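Local structure of methyltransferase FkbM (Methylobacillus flagellatus KT, 2PY6) at residues A[254-258]-A[328-334]; A[101-105]-A[132-138]; A[19-23]-A[191-195]. The protein probably transfers a methyl group, as a methyltransferase of the FkbM type, to an acceptor that is not established. All coordinates share one frame; numbering follows the deposited sequence.

Contact 1. Residues A[254-258]-A[328-334]; sequences RVWMI and IDDIIDD
Trp256 is held between Ile332 on one face and Arg254 on the other, in the Rossmann-like sheet of the FkbM methyltransferase domain. Strand 254-258 is an inner strand of that sheet. The short helix 328-331 and the turn after it pack against it. Ile332 CG2 sits over the five-membered ring, 3.6 Å from its centroid, in a CH-pi contact. With chi1 at 70°, CG2 lies anti to the carbonyl carbon and is turned to the ring. On the opposite face Arg254 CG lies 3.6 Å above the ring plane. The indole edge is used too. Trp256 NE1 donates to Asp333 OD1 at 3.1 Å, in the ring plane but bent, with an N-H...O angle of 140°. The donor stands above the carboxylate plane, 48° out of it. Asp334 CB touches the same edge at CZ2.

Further along the strand, Ile258 CD1 meets Ile331 CD1 tip to tip at 3.8 Å and also reaches Ile328 CG1. Val231 of strand 229-233 touches Trp256, Ile258 and Ile332. Arg254 NH1 is bound by Thr285 and by the carbonyl of Arg283, which helps to place the guanidinium. Asp334 has its own salt bridge to Lys229. Arg254 NH2 and Asp333 OD1 form a long salt bridge, with no N-H aimed at the oxygen. One water completes the link: it donates to Asp333 OD1 at 2.8 Å and accepts a weak bond from Arg254 NE.

Contact 2. Residues A[101-105]-A[132-138]; sequences TDRFT and ICRTHGI
Helix 101-109 meets the C-terminal end of helix 123-135 where a Schellman motif closes it, and Thr105 and His136 have the nearest CA atoms, 7.1 Å apart. Gly137 is the C-prime residue, with positive phi. Its N bonds to Arg134 O, and Ile138 N bonds to Cys133 O at 2.9 Å. This turn brings Ile138 back toward helix 101-109. No hydrogen bond joins the two segments, and the contact is made by side chains.

The far end of Phe104 reaches the end of helix 123-135. Its CZ is 3.5 Å from Ile138 CD1, and its CE2 lies near Ile132 CG2. Cys133 SG comes to the ring edge, near the ring plane, in a sulfur-aromatic contact 4.0 Å from CZ. Phe104 CG is anti to the backbone N (chi1 157°), which carries CZ toward Ile138 and Cys133. Strand residues Val56, Leu58, Val82 and Ala116 also touch the ring, placing it between the helices and the parallel part of the six-stranded sheet.

Thr105 and Thr101 meet Ile132 through their methyls. Both CG2 atoms touch Ile132 CG2, the one from Thr105 at 3.7 Å. Thr101 OG1 turns elsewhere, to Asp84, and Tyr87 of a second subunit packs on Thr101. Thr105 OG1 bonds back to Asp102 O, while its CG2 methyl lies over one face of the His136 imidazole. Thr135 CG2 lies over the opposite face. The imidazole is fixed by its ND1, which donates to Ile132 O at 3.0 Å, nearly straight at 162°, and that oxygen also accepts from His136 N.

Contact 3. Residues A[19-23]-A[191-195]; sequences MNDSF and YAVLN. With EDO (1,2-ethanediol), chain E.
Asn195 and Met19 make the one hydrogen bond across this helix pair, whose short axes run 28° from parallel and approach to 9.2 Å. Asn195 ND2 donates to Met19 O at 3.1 Å, nearly straight and on a carbonyl lone pair. The same oxygen accepts from Phe23 N and from Ser22 OG, so three donors share it. Asn195 OD1 comes to the edge of the Phe23 ring. A 1,2-ethanediol, probably from crystallisation, takes a weak hydrogen bond from Met19 N at its O1.

The aromatic contacts centre on Tyr191. Asn20 CA stands over the middle of one ring face, 3.9 Å from the centroid, in a CH-pi contact. Phe23 and Tyr191 meet obliquely, planes 45° apart, with Phe23 CD2 and Tyr191 CE1 3.5 Å apart. Phe23 CG is anti to the backbone N (chi1 163°), laying the ring between Tyr191 and Leu194. Replacing Tyr191 by an alanine would probably leave Phe23 without its ring neighbour and open a gap beneath Asn20.

Among apolar contacts, Leu194 CD1 meets Phe23 CE1 at 3.6 Å, and the selenium of selenomethionine Met19 touches Ala192 CB.

Helices 19-32 and 184-199 are flanked by two others. Helix 171-180 packs on Phe23, Tyr191 and Leu194, and helix 203-208 on Met19, Ala192 and Asn195.

The three contacts share no helix or strand and do not touch. Contact 3 is the most buried and lies nearest the chain's centre. It joins helix to helix and closes a chain loop within which contact 2 is nested. Contacts 1 and 2 are partly buried and lie on opposite sides of that centre, their centres about 55 Å apart. Contact 1 uses an inner strand of the sheet of the FkbM domain, while contact 2 is two helix ends over the six-stranded one. Contact 1 ends in charges and water. Contact 2 has no hydrogen bond across it, only apolar, CH-pi and sulfur-aromatic contacts. Contact 3 adds a hydrogen bond from a buried side-chain amide to a backbone carbonyl.

Contact 1. Residues A[254-258]-A[328-334]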
loop_
_atom_site.group_PDB
_atom_site.type_symbol
_atom_site.label_atom_id
_atom_site.label_comp_id
_atom_site.label_asym_id
_atom_site.label_seq_id
_atom_site.Cartn_x
_atom_site.Cartn_y
_atom_site.Cartn_z
ATOM N N ARG A 254 -38.184 -4.322 8.524
ATOM C CA ARG A 254 -38.119 -4.825 7.172
ATOM C C ARG A 254 -37.229 -3.989 6.292
ATOM O O ARG A 254 -37.135 -2.774 6.469
ATOM C CB ARG A 254 -39.533 -4.793 6.600
ATOM C CG ARG A 254 -39.834 -5.647 5.390
ATOM C CD ARG A 254 -39.717 -7.138 5.594
ATOM N NE ARG A 254 -40.198 -7.835 4.394
ATOM C CZ ARG A 254 -39.548 -7.920 3.233
ATOM N NH1 ARG A 254 -38.326 -7.391 3.067
ATOM N NH2 ARG A 254 -40.113 -8.555 2.225
ATOM N N VAL A 255 -36.538 -4.645 5.361
ATOM C CA VAL A 255 -35.813 -3.924 4.327
ATOM C C VAL A 255 -36.088 -4.554 2.970
ATOM O O VAL A 255 -35.866 -5.728 2.784
ATOM C CB VAL A 255 -34.293 -3.841 4.593
ATOM C CG1 VAL A 255 -33.595 -3.161 3.423
ATOM C CG2 VAL A 255 -34.024 -3.076 5.899
ATOM N N TRP A 256 -36.584 -3.751 2.033
ATOM C CA TRP A 256 -36.745 -4.172 0.644
ATOM C C TRP A 256 -35.669 -3.481 -0.169
ATOM O O TRP A 256 -35.710 -2.272 -0.366
ATOM C CB TRP A 256 -38.070 -3.738 0.080
ATOM C CG TRP A 256 -39.270 -4.239 0.770
ATOM C CD1 TRP A 256 -39.924 -5.420 0.528
ATOM C CD2 TRP A 256 -40.026 -3.549 1.767
ATOM N NE1 TRP A 256 -41.026 -5.505 1.322
ATOM C CE2 TRP A 256 -41.131 -4.366 2.082
ATOM C CE3 TRP A 256 -39.891 -2.300 2.404
ATOM C CZ2 TRP A 256 -42.095 -3.995 3.027
ATOM C CZ3 TRP A 256 -40.838 -1.934 3.326
ATOM C CH2 TRP A 256 -41.917 -2.789 3.658
HETATM N N MSE A 257 -34.685 -4.249 -0.615
HETATM C CA MSE A 257 -33.604 -3.730 -1.422
HETATM C C MSE A 257 -33.903 -3.923 -2.921
HETATM O O MSE A 257 -34.091 -5.058 -3.368
HETATM C CB MSE A 257 -32.291 -4.433 -1.053
HETATM C CG MSE A 257 -31.862 -4.274 0.389
HETATM SE SE MSE A 257 -30.107 -5.002 0.749
HETATM C CE MSE A 257 -29.154 -3.908 0.360
ATOM N N ILE A 258 -33.896 -2.818 -3.678
ATOM C CA ILE A 258 -34.214 -2.800 -5.122
ATOM C C ILE A 258 -32.995 -2.375 -5.915
ATOM O O ILE A 258 -32.505 -1.261 -5.743
ATOM C CB ILE A 258 -35.388 -1.824 -5.433
ATOM C CG1 ILE A 258 -36.584 -2.103 -4.487
ATOM C CG2 ILE A 258 -35.818 -1.913 -6.908
ATOM C CD1 ILE A 258 -37.674 -1.089 -4.627
ATOM N N ILE A 328 -42.589 0.587 -7.052
ATOM C CA ILE A 328 -42.350 0.304 -5.617
ATOM C C ILE A 328 -43.586 -0.235 -4.885
ATOM O O ILE A 328 -43.464 -1.168 -4.104
ATOM C CB ILE A 328 -41.801 1.572 -4.893
ATOM C CG1 ILE A 328 -40.345 1.788 -5.294
ATOM C CG2 ILE A 328 -41.864 1.437 -3.350
ATOM C CD1 ILE A 328 -39.819 3.186 -5.087
ATOM N N ASP A 329 -44.746 0.370 -5.142
ATOM C CA ASP A 329 -46.012 -0.030 -4.555
ATOM C C ASP A 329 -46.330 -1.505 -4.847
ATOM O O ASP A 329 -46.991 -2.152 -4.069
ATOM C CB ASP A 329 -47.179 0.819 -5.098
ATOM C CG ASP A 329 -47.187 2.249 -4.583
ATOM O OD1 ASP A 329 -46.653 2.511 -3.498
ATOM O OD2 ASP A 329 -47.786 3.113 -5.258
ATOM N N ASP A 330 -45.892 -2.026 -5.979
ATOM C CA ASP A 330 -46.107 -3.482 -6.304
ATOM C C ASP A 330 -44.987 -4.378 -5.757
ATOM O O ASP A 330 -45.222 -5.519 -5.416
ATOM C CB ASP A 330 -46.307 -3.718 -7.806
ATOM C CG ASP A 330 -46.859 -5.113 -8.111
ATOM O OD1 ASP A 330 -47.879 -5.511 -7.506
ATOM O OD2 ASP A 330 -46.290 -5.806 -8.975
ATOM N N ILE A 331 -43.775 -3.856 -5.667
ATOM C CA ILE A 331 -42.608 -4.635 -5.179
ATOM C C ILE A 331 -42.722 -4.975 -3.696
ATOM O O ILE A 331 -42.439 -6.109 -3.281
ATOM C CB ILE A 331 -41.268 -3.847 -5.430
ATOM C CG1 ILE A 331 -40.999 -3.684 -6.929
ATOM C CG2 ILE A 331 -40.067 -4.541 -4.748
ATOM C CD1 ILE A 331 -39.907 -2.635 -7.296
ATOM N N ILE A 332 -43.097 -3.976 -2.900
ATOM C CA ILE A 332 -43.222 -4.120 -1.447
ATOM C C ILE A 332 -44.566 -4.710 -1.055
ATOM O O ILE A 332 -45.497 -4.730 -1.874
ATOM C CB ILE A 332 -42.958 -2.769 -0.694
ATOM C CG1 ILE A 332 -44.057 -1.724 -0.903
ATOM C CG2 ILE A 332 -41.584 -2.207 -1.073
ATOM C CD1 ILE A 332 -43.713 -0.365 -0.299
ATOM N N ASP A 333 -44.649 -5.205 0.188
ATOM C CA ASP A 333 -45.852 -5.861 0.683
ATOM C C ASP A 333 -46.299 -5.320 2.035
ATOM O O ASP A 333 -47.002 -5.997 2.758
ATOM C CB ASP A 333 -45.631 -7.380 0.777
ATOM C CG ASP A 333 -44.425 -7.745 1.647
ATOM O OD1 ASP A 333 -43.726 -6.846 2.184
ATOM O OD2 ASP A 333 -44.187 -8.950 1.805
ATOM N N ASP A 334 -45.901 -4.094 2.349
ATOM C CA ASP A 334 -46.245 -3.479 3.602
ATOM C C ASP A 334 -45.994 -1.987 3.446
ATOM O O ASP A 334 -45.336 -1.534 2.496
ATOM C CB ASP A 334 -45.404 -4.069 4.738
ATOM C CG ASP A 334 -46.011 -3.827 6.130
ATOM O OD1 ASP A 334 -47.084 -3.196 6.240
ATOM O OD2 ASP A 334 -45.410 -4.270 7.128
HETATM O O HOH W 1 -42.974 -7.348 4.806
#

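Contact 2. Residues A[101-105]-A[132-138]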
loop_
_atom_site.group_PDB
_atom_site.type_symbol
_atom_site.label_atom_id
_atom_site.label_comp_id
_atom_site.label_asym_id
_atom_site.label_seq_id
_atom_site.Cartn_x
_atom_site.Cartn_y
_atom_site.Cartn_z
ATOM N N THR A 101 5.982 18.120 -13.879
ATOM C CA THR A 101 5.525 19.460 -13.606
ATOM C C THR A 101 6.580 20.479 -14.020
ATOM O O THR A 101 6.217 21.567 -14.488
ATOM C CB THR A 101 5.205 19.675 -12.118
ATOM O OG1 THR A 101 4.320 18.649 -11.662
ATOM C CG2 THR A 101 4.570 21.054 -11.893
ATOM N N ASP A 102 7.871 20.155 -13.814
ATOM C CA ASP A 102 8.960 21.032 -14.262
ATOM C C ASP A 102 8.946 21.242 -15.785
ATOM O O ASP A 102 9.216 22.334 -16.246
ATOM C CB ASP A 102 10.348 20.525 -13.820
ATOM C CG ASP A 102 10.661 20.815 -12.350
ATOM O OD1 ASP A 102 9.961 21.645 -11.694
ATOM O OD2 ASP A 102 11.635 20.213 -11.842
ATOM N N ARG A 103 8.621 20.207 -16.556
ATOM C CA ARG A 103 8.536 20.339 -18.006
ATOM C C ARG A 103 7.369 21.265 -18.431
ATOM O O ARG A 103 7.490 22.065 -19.370
ATOM C CB ARG A 103 8.412 18.949 -18.634
ATOM C CG ARG A 103 8.300 18.896 -20.168
ATOM C CD ARG A 103 9.402 19.643 -20.892
ATOM N NE ARG A 103 9.302 19.457 -22.355
ATOM C CZ ARG A 103 9.658 20.347 -23.293
ATOM N NH1 ARG A 103 10.110 21.568 -22.973
ATOM N NH2 ARG A 103 9.514 20.030 -24.582
ATOM N N PHE A 104 6.266 21.167 -17.700
ATOM C CA PHE A 104 5.096 21.982 -17.915
ATOM C C PHE A 104 5.372 23.462 -17.665
ATOM O O PHE A 104 5.034 24.298 -18.492
ATOM C CB PHE A 104 3.954 21.461 -17.025
ATOM C CG PHE A 104 2.881 22.481 -16.705
ATOM C CD1 PHE A 104 2.140 23.083 -17.712
ATOM C CD2 PHE A 104 2.557 22.761 -15.387
ATOM C CE1 PHE A 104 1.145 23.984 -17.412
ATOM C CE2 PHE A 104 1.569 23.661 -15.084
ATOM C CZ PHE A 104 0.857 24.277 -16.101
ATOM N N THR A 105 5.962 23.796 -16.523
ATOM C CA THR A 105 6.287 25.219 -16.220
ATOM C C THR A 105 7.237 25.777 -17.286
ATOM O O THR A 105 7.091 26.927 -17.690
ATOM C CB THR A 105 6.817 25.440 -14.769
ATOM O OG1 THR A 105 8.023 24.715 -14.557
ATOM C CG2 THR A 105 5.811 24.969 -13.754
ATOM N N ILE A 132 0.995 26.081 -8.357
ATOM C CA ILE A 132 2.019 26.058 -9.410
ATOM C C ILE A 132 1.675 27.038 -10.528
ATOM O O ILE A 132 2.531 27.799 -10.995
ATOM C CB ILE A 132 2.149 24.650 -10.064
ATOM C CG1 ILE A 132 2.818 23.660 -9.099
ATOM C CG2 ILE A 132 2.917 24.721 -11.399
ATOM C CD1 ILE A 132 4.194 24.062 -8.635
ATOM N N CYS A 133 0.416 27.007 -10.961
ATOM C CA CYS A 133 -0.049 27.880 -12.023
ATOM C C CYS A 133 0.027 29.326 -11.617
ATOM O O CYS A 133 0.529 30.129 -12.385
ATOM C CB CYS A 133 -1.470 27.507 -12.462
ATOM S SG CYS A 133 -1.540 25.880 -13.296
ATOM N N ARG A 134 -0.448 29.662 -10.414
ATOM C CA ARG A 134 -0.415 31.061 -9.934
ATOM C C ARG A 134 0.991 31.610 -9.822
ATOM O O ARG A 134 1.265 32.721 -10.291
ATOM C CB ARG A 134 -1.156 31.234 -8.599
ATOM C CG ARG A 134 -2.672 30.968 -8.704
ATOM C CD ARG A 134 -3.393 31.357 -7.438
ATOM N NE ARG A 134 -3.002 30.616 -6.221
ATOM C CZ ARG A 134 -3.687 29.614 -5.648
ATOM N NH1 ARG A 134 -4.811 29.157 -6.167
ATOM N NH2 ARG A 134 -3.245 29.047 -4.526
ATOM N N THR A 135 1.881 30.821 -9.224
ATOM C CA THR A 135 3.295 31.186 -9.091
ATOM C C THR A 135 3.884 31.582 -10.446
ATOM O O THR A 135 4.583 32.575 -10.557
ATOM C CB THR A 135 4.126 29.988 -8.489
ATOM O OG1 THR A 135 3.751 29.763 -7.122
ATOM C CG2 THR A 135 5.608 30.264 -8.521
ATOM N N HIS A 136 3.628 30.788 -11.481
ATOM C CA HIS A 136 4.173 31.107 -12.787
ATOM C C HIS A 136 3.255 31.909 -13.701
ATOM O O HIS A 136 3.584 32.088 -14.852
ATOM C CB HIS A 136 4.629 29.835 -13.469
ATOM C CG HIS A 136 5.685 29.106 -12.708
ATOM N ND1 HIS A 136 5.393 28.130 -11.778
ATOM C CD2 HIS A 136 7.033 29.235 -12.713
ATOM C CE1 HIS A 136 6.518 27.676 -11.258
ATOM N NE2 HIS A 136 7.527 28.326 -11.812
ATOM N N GLY A 137 2.138 32.410 -13.205
ATOM C CA GLY A 137 1.224 33.191 -14.032
ATOM C C GLY A 137 0.671 32.441 -15.246
ATOM O O GLY A 137 0.487 33.029 -16.319
ATOM N N ILE A 138 0.368 31.156 -15.061
ATOM C CA ILE A 138 -0.117 30.299 -16.137
ATOM C C ILE A 138 -1.629 30.280 -16.095
ATOM O O ILE A 138 -2.184 29.863 -15.096
ATOM C CB ILE A 138 0.376 28.821 -16.001
ATOM C CG1 ILE A 138 1.906 28.757 -15.919
ATOM C CG2 ILE A 138 -0.175 27.954 -17.158
ATOM C CD1 ILE A 138 2.462 27.375 -15.540
#

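Contact 3. Residues A[19-23]-A[191-195]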
loop_
_atom_site.group_PDB
_atom_site.type_symbol
_atom_site.label_atom_id
_atom_site.label_comp_id
_atom_site.label_asym_id
_atom_site.label_seq_id
_atom_site.Cartn_x
_atom_site.Cartn_y
_atom_site.Cartn_z
HETATM N N MSE A 19 -25.589 33.990 0.580
HETATM C CA MSE A 19 -25.587 33.231 -0.652
HETATM C C MSE A 19 -26.798 33.407 -1.532
HETATM O O MSE A 19 -26.751 33.067 -2.723
HETATM C CB MSE A 19 -25.314 31.767 -0.384
HETATM C CG MSE A 19 -23.969 31.604 0.309
HETATM SE SE MSE A 19 -23.281 29.994 -0.206
HETATM C CE MSE A 19 -22.038 29.509 1.021
ATOM N N ASN A 20 -27.872 33.914 -0.940
ATOM C CA ASN A 20 -29.082 34.290 -1.669
ATOM C C ASN A 20 -28.738 35.483 -2.571
ATOM O O ASN A 20 -29.074 35.504 -3.762
ATOM C CB ASN A 20 -30.243 34.602 -0.689
ATOM C CG ASN A 20 -29.899 35.695 0.359
ATOM O OD1 ASN A 20 -28.773 35.778 0.892
ATOM N ND2 ASN A 20 -30.878 36.532 0.644
ATOM N N ASP A 21 -27.995 36.438 -2.024
ATOM C CA ASP A 21 -27.589 37.586 -2.799
ATOM C C ASP A 21 -26.639 37.221 -3.926
ATOM O O ASP A 21 -26.835 37.658 -5.069
ATOM C CB ASP A 21 -26.977 38.645 -1.895
ATOM C CG ASP A 21 -28.009 39.290 -0.982
ATOM O OD1 ASP A 21 -29.204 39.294 -1.334
ATOM O OD2 ASP A 21 -27.620 39.832 0.061
ATOM N N SER A 22 -25.611 36.443 -3.610
ATOM C CA SER A 22 -24.654 36.017 -4.618
ATOM C C SER A 22 -25.350 35.187 -5.729
ATOM O O SER A 22 -24.957 35.243 -6.916
ATOM C CB SER A 22 -23.460 35.284 -3.961
ATOM O OG SER A 22 -23.869 34.112 -3.295
ATOM N N PHE A 23 -26.381 34.428 -5.350
ATOM C CA PHE A 23 -27.155 33.612 -6.303
ATOM C C PHE A 23 -27.784 34.467 -7.415
ATOM O O PHE A 23 -27.644 34.158 -8.613
ATOM C CB PHE A 23 -28.233 32.770 -5.559
ATOM C CG PHE A 23 -29.344 32.217 -6.444
ATOM C CD1 PHE A 23 -29.099 31.190 -7.352
ATOM C CD2 PHE A 23 -30.647 32.701 -6.330
ATOM C CE1 PHE A 23 -30.113 30.658 -8.136
ATOM C CE2 PHE A 23 -31.672 32.165 -7.095
ATOM C CZ PHE A 23 -31.410 31.134 -8.001
ATOM N N TYR A 191 -28.738 27.344 -1.965
ATOM C CA TYR A 191 -28.053 28.433 -2.638
ATOM C C TYR A 191 -26.592 28.139 -2.968
ATOM O O TYR A 191 -26.124 28.515 -4.038
ATOM C CB TYR A 191 -28.206 29.740 -1.888
ATOM C CG TYR A 191 -29.612 30.336 -1.963
ATOM C CD1 TYR A 191 -30.220 30.607 -3.181
ATOM C CD2 TYR A 191 -30.298 30.678 -0.814
ATOM C CE1 TYR A 191 -31.488 31.156 -3.247
ATOM C CE2 TYR A 191 -31.560 31.223 -0.870
ATOM C CZ TYR A 191 -32.152 31.474 -2.078
ATOM O OH TYR A 191 -33.420 32.038 -2.125
ATOM N N ALA A 192 -25.911 27.380 -2.106
ATOM C CA ALA A 192 -24.513 26.975 -2.339
ATOM C C ALA A 192 -24.413 26.060 -3.586
ATOM O O ALA A 192 -23.558 26.241 -4.454
ATOM C CB ALA A 192 -23.948 26.294 -1.077
ATOM N N VAL A 193 -25.332 25.107 -3.712
ATOM C CA VAL A 193 -25.328 24.217 -4.890
ATOM C C VAL A 193 -25.610 24.963 -6.206
ATOM O O VAL A 193 -24.976 24.717 -7.216
ATOM C CB VAL A 193 -26.351 23.087 -4.699
ATOM C CG1 VAL A 193 -26.567 22.267 -6.020
ATOM C CG2 VAL A 193 -25.916 22.203 -3.534
ATOM N N LEU A 194 -26.598 25.845 -6.180
ATOM C CA LEU A 194 -26.953 26.641 -7.338
ATOM C C LEU A 194 -25.826 27.615 -7.666
ATOM O O LEU A 194 -25.549 27.849 -8.831
ATOM C CB LEU A 194 -28.251 27.383 -7.093
ATOM C CG LEU A 194 -29.485 26.547 -6.736
ATOM C CD1 LEU A 194 -30.656 27.490 -6.482
ATOM C CD2 LEU A 194 -29.870 25.488 -7.789
ATOM N N ASN A 195 -25.176 28.174 -6.658
ATOM C CA ASN A 195 -24.030 29.043 -6.904
ATOM C C ASN A 195 -22.874 28.263 -7.525
ATOM O O ASN A 195 -22.234 28.777 -8.429
ATOM C CB ASN A 195 -23.605 29.805 -5.660
ATOM C CG ASN A 195 -24.607 30.877 -5.275
ATOM O OD1 ASN A 195 -25.450 31.230 -6.068
ATOM N ND2 ASN A 195 -24.549 31.349 -4.049
HETATM C C1 EDO E . -27.403 31.818 2.312
HETATM O O1 EDO E . -26.482 32.402 3.247
HETATM C C2 EDO E . -28.784 31.563 2.884
HETATM O O2 EDO E . -29.788 32.307 2.154
#